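Local coordinates for ankyrin repeat and SOCS box protein 11 (Homo sapiens, PDB 4UUC), which serves as the substrate-recognition component of a cullin-5-RING E3 ubiquitin ligase, which marks proteins such as BIK for proteasomal degradation, at residues E108-K111 / C117-I120; V141-T144 / C150-K153. All coordinates share one frame; numbering follows the deposited sequence.

Contact 1: residues E108-K111 / C117-I120; sequences EAVK and CMEI
The helix-turn-helix unit of the fourth ankyrin repeat is closed here, where A109 and V110 of helix 105-111 meet C117 and M118 of helix 115-123. The backbones come close at A109 and M118, whose CA atoms are 6.0 Å apart, a spacing consistent with the small side chain of A109. That methyl points at the second helix: its CB lies 4.2 Å from CB of C117 and 4.3 Å from the backbone N of M118. C117 presents its methylene to the alanine, while its thiol, anti to the carbonyl carbon (chi1 -68°), turns away from that methyl; C117 also touches V86 of helix 83-91. The closest approach belongs to the other pair. CG2 of V110 rests against the middle of the M118 chain, 3.6 Å from SD and 3.7 Å from CG, the two side chains crossing at a slant. M118 reaches this place because CG stands anti to its backbone N (chi1 -176°) and the next bond is also extended; the chain then bends at chi3 (72°), turning the terminal methyl away from the valine, and M118 also packs on K153 and L154 of helix 148-156. A109 touches C78 of helix 73-80, so both neighbouring repeats help to bury the joint. E108 and E119 make their salt bridges, to R112 and R115, away from the interface. No hydrogen bond spans the two segments. Methyl, methylene and thioether groups meet without directional demands, so the joint probably relies on close fit and burial of apolar surface.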
loop_
_atom_site.group_PDB
_atom_site.type_symbol
_atom_site.label_atom_id
_atom_site.label_comp_id
_atom_site.label_asym_id
_atom_site.label_seq_id
_atom_site.Cartn_x
_atom_site.Cartn_y
_atom_site.Cartn_z
ATOM N N GLU A 108 0.516 1.102 1.714
ATOM C CA GLU A 108 -0.875 1.211 2.146
ATOM C C GLU A 108 -1.779 0.359 1.258
ATOM O O GLU A 108 -2.692 -0.312 1.750
ATOM C CB GLU A 108 -1.338 2.666 2.128
ATOM C CG GLU A 108 -2.727 2.881 2.721
ATOM C CD GLU A 108 -2.797 2.574 4.209
ATOM O OE1 GLU A 108 -1.747 2.620 4.886
ATOM O OE2 GLU A 108 -3.910 2.287 4.703
ATOM N N ALA A 109 -1.529 0.383 -0.049
ATOM C CA ALA A 109 -2.309 -0.437 -0.976
ATOM C C ALA A 109 -2.223 -1.911 -0.591
ATOM O O ALA A 109 -3.245 -2.605 -0.528
ATOM C CB ALA A 109 -1.835 -0.238 -2.404
ATOM N N VAL A 110 -1.007 -2.386 -0.334
ATOM C CA VAL A 110 -0.800 -3.789 0.024
ATOM C C VAL A 110 -1.473 -4.107 1.354
ATOM O O VAL A 110 -2.165 -5.114 1.468
ATOM C CB VAL A 110 0.699 -4.142 0.105
ATOM C CG1 VAL A 110 0.899 -5.554 0.661
ATOM C CG2 VAL A 110 1.338 -4.022 -1.267
ATOM N N LYS A 111 -1.281 -3.248 2.351
ATOM C CA LYS A 111 -1.919 -3.437 3.653
ATOM C C LYS A 111 -3.422 -3.694 3.515
ATOM O O LYS A 111 -3.974 -4.580 4.174
ATOM C CB LYS A 111 -1.677 -2.217 4.546
ATOM C CG LYS A 111 -2.408 -2.265 5.881
ATOM C CD LYS A 111 -2.030 -1.068 6.749
ATOM C CE LYS A 111 -2.787 -1.065 8.065
ATOM N NZ LYS A 111 -2.323 0.034 8.961
ATOM N N CYS A 117 -4.020 -1.800 -7.540
ATOM C CA CYS A 117 -3.287 -0.569 -7.258
ATOM C C CYS A 117 -1.791 -0.857 -7.079
ATOM O O CYS A 117 -0.943 -0.118 -7.578
ATOM C CB CYS A 117 -3.859 0.120 -6.017
ATOM S SG CYS A 117 -5.527 0.789 -6.258
ATOM N N MET A 118 -1.478 -1.938 -6.371
ATOM C CA MET A 118 -0.094 -2.375 -6.191
ATOM C C MET A 118 0.585 -2.615 -7.542
ATOM O O MET A 118 1.684 -2.119 -7.791
ATOM C CB MET A 118 -0.052 -3.650 -5.342
ATOM C CG MET A 118 1.343 -4.166 -5.003
ATOM S SD MET A 118 1.323 -5.869 -4.375
ATOM C CE MET A 118 0.946 -6.777 -5.874
ATOM N N GLU A 119 -0.080 -3.366 -8.414
ATOM C CA GLU A 119 0.497 -3.721 -9.706
ATOM C C GLU A 119 0.732 -2.499 -10.583
ATOM O O GLU A 119 1.747 -2.416 -11.270
ATOM C CB GLU A 119 -0.401 -4.723 -10.430
ATOM C CG GLU A 119 -0.427 -6.087 -9.767
ATOM C CD GLU A 119 -1.164 -7.125 -10.592
ATOM O OE1 GLU A 119 -0.936 -7.183 -11.819
ATOM O OE2 GLU A 119 -1.962 -7.887 -10.011
ATOM N N ILE A 120 -0.203 -1.554 -10.559
ATOM C CA ILE A 120 -0.047 -0.320 -11.319
ATOM C C ILE A 120 1.192 0.440 -10.853
ATOM O O ILE A 120 1.963 0.937 -11.674
ATOM C CB ILE A 120 -1.294 0.585 -11.196
ATOM C CG1 ILE A 120 -2.495 -0.083 -11.870
ATOM C CG2 ILE A 120 -1.035 1.951 -11.838
ATOM C CD1 ILE A 120 -3.825 0.592 -11.582
#

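Contact 2: residues V141-T144 / C150-K153; sequences VACT and CVKK
SG of C143 is the side-chain heteroatom that takes part in this otherwise hydrocarbon contact, and it meets CG2 of V151 at 3.9 Å; no hydrogen bond joins the two segments. The thiol lies anti to the carbonyl carbon of its own residue (chi1 -68°), which turns it toward helix 148-156, and the cysteine also touches P170, V182 and L186 of the following repeat. On the opposing helix, V151 does most of its work with one branch. With CG1 anti to the backbone N (chi1 169°), CG2 is left to enter the angle between C143 and A142, and it comes within 3.6 Å of CB of A142. The alanine methyl, directed at helix 148-156, has a second neighbour in C150, whose CB is 4.1 Å away. The C150 thiol turns away from this methyl, and that residue touches R115 of the preceding repeat as well. At this level the CA atoms of A142 and V151 are 5.7 Å apart, the nearest such pair between the two segments. All four touching residues are buried, whereas K152, on the outer side of its helix, pairs with E156. Two short antiparallel helices joined by a tight turn are the hallmark of the ankyrin repeat, here the fifth.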
loop_
_atom_site.group_PDB
_atom_site.type_symbol
_atom_site.label_atom_id
_atom_site.label_comp_id
_atom_site.label_asym_id
_atom_site.label_seq_id
_atom_site.Cartn_x
_atom_site.Cartn_y
_atom_site.Cartn_z
ATOM N N VAL A 141 4.633 -6.400 4.345
ATOM C CA VAL A 141 3.310 -5.880 4.660
ATOM C C VAL A 141 2.238 -6.885 4.238
ATOM O O VAL A 141 1.311 -7.158 4.997
ATOM C CB VAL A 141 3.066 -4.518 3.969
ATOM C CG1 VAL A 141 1.628 -4.042 4.181
ATOM C CG2 VAL A 141 4.055 -3.477 4.492
ATOM N N ALA A 142 2.373 -7.423 3.028
ATOM C CA ALA A 142 1.430 -8.414 2.515
ATOM C C ALA A 142 1.310 -9.609 3.462
ATOM O O ALA A 142 0.210 -10.110 3.709
ATOM C CB ALA A 142 1.858 -8.882 1.124
ATOM N N CYS A 143 2.445 -10.077 3.970
ATOM C CA CYS A 143 2.464 -11.214 4.883
ATOM C C CYS A 143 1.888 -10.860 6.252
ATOM O O CYS A 143 1.200 -11.668 6.871
ATOM C CB CYS A 143 3.887 -11.751 5.027
ATOM S SG CYS A 143 4.530 -12.517 3.513
ATOM N N THR A 144 2.152 -9.644 6.716
ATOM C CA THR A 144 1.618 -9.190 7.995
ATOM C C THR A 144 0.083 -9.172 7.998
ATOM O O THR A 144 -0.543 -9.490 9.011
ATOM C CB THR A 144 2.151 -7.793 8.333
ATOM O OG1 THR A 144 3.579 -7.849 8.415
ATOM C CG2 THR A 144 1.588 -7.297 9.661
ATOM N N CYS A 150 -1.674 -10.786 -3.039
ATOM C CA CYS A 150 -0.565 -9.834 -3.113
ATOM C C CYS A 150 0.778 -10.529 -2.896
ATOM O O CYS A 150 1.758 -10.223 -3.579
ATOM C CB CYS A 150 -0.745 -8.713 -2.084
ATOM S SG CYS A 150 -2.043 -7.532 -2.508
ATOM N N VAL A 151 0.816 -11.464 -1.952
ATOM C CA VAL A 151 2.020 -12.250 -1.701
ATOM C C VAL A 151 2.403 -13.015 -2.963
ATOM O O VAL A 151 3.552 -12.973 -3.396
ATOM C CB VAL A 151 1.820 -13.237 -0.520
ATOM C CG1 VAL A 151 2.970 -14.237 -0.428
ATOM C CG2 VAL A 151 1.685 -12.478 0.798
ATOM N N LYS A 152 1.431 -13.700 -3.556
ATOM C CA LYS A 152 1.685 -14.504 -4.748
ATOM C C LYS A 152 2.218 -13.649 -5.892
ATOM O O LYS A 152 3.223 -13.989 -6.516
ATOM C CB LYS A 152 0.412 -15.230 -5.185
ATOM C CG LYS A 152 0.606 -16.106 -6.416
ATOM C CD LYS A 152 -0.570 -17.037 -6.618
ATOM C CE LYS A 152 -0.328 -17.997 -7.775
ATOM N NZ LYS A 152 -0.358 -17.304 -9.091
ATOM N N LYS A 153 1.554 -12.526 -6.147
ATOM C CA LYS A 153 1.940 -11.636 -7.241
ATOM C C LYS A 153 3.327 -11.033 -7.031
ATOM O O LYS A 153 4.128 -10.975 -7.962
ATOM C CB LYS A 153 0.902 -10.523 -7.402
ATOM C CG LYS A 153 1.076 -9.688 -8.663
ATOM C CD LYS A 153 0.695 -10.477 -9.911
ATOM C CE LYS A 153 1.197 -9.802 -11.174
ATOM N NZ LYS A 153 0.794 -10.553 -12.397
#

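Overall arrangement
The chain is the ankyrin repeat domain of a protein that in full also carries a SOCS box. Both contacts are buried, and each joins the two helices of one repeat, the fourth in contact 1 and the fifth in contact 2. Contact 1 sits about 4 Å from the centre of the chain and contact 2 about 11 Å, centre to centre. In contact 1 a valine meets a methionine thioether apart from the alanine, whereas in contact 2 one valine methyl touches both the alanine and a cysteine thiol. The repeats also stack on one another: V110 CG1 lies 3.4 Å from A142 N, and K111 O accepts a hydrogen bond from R147.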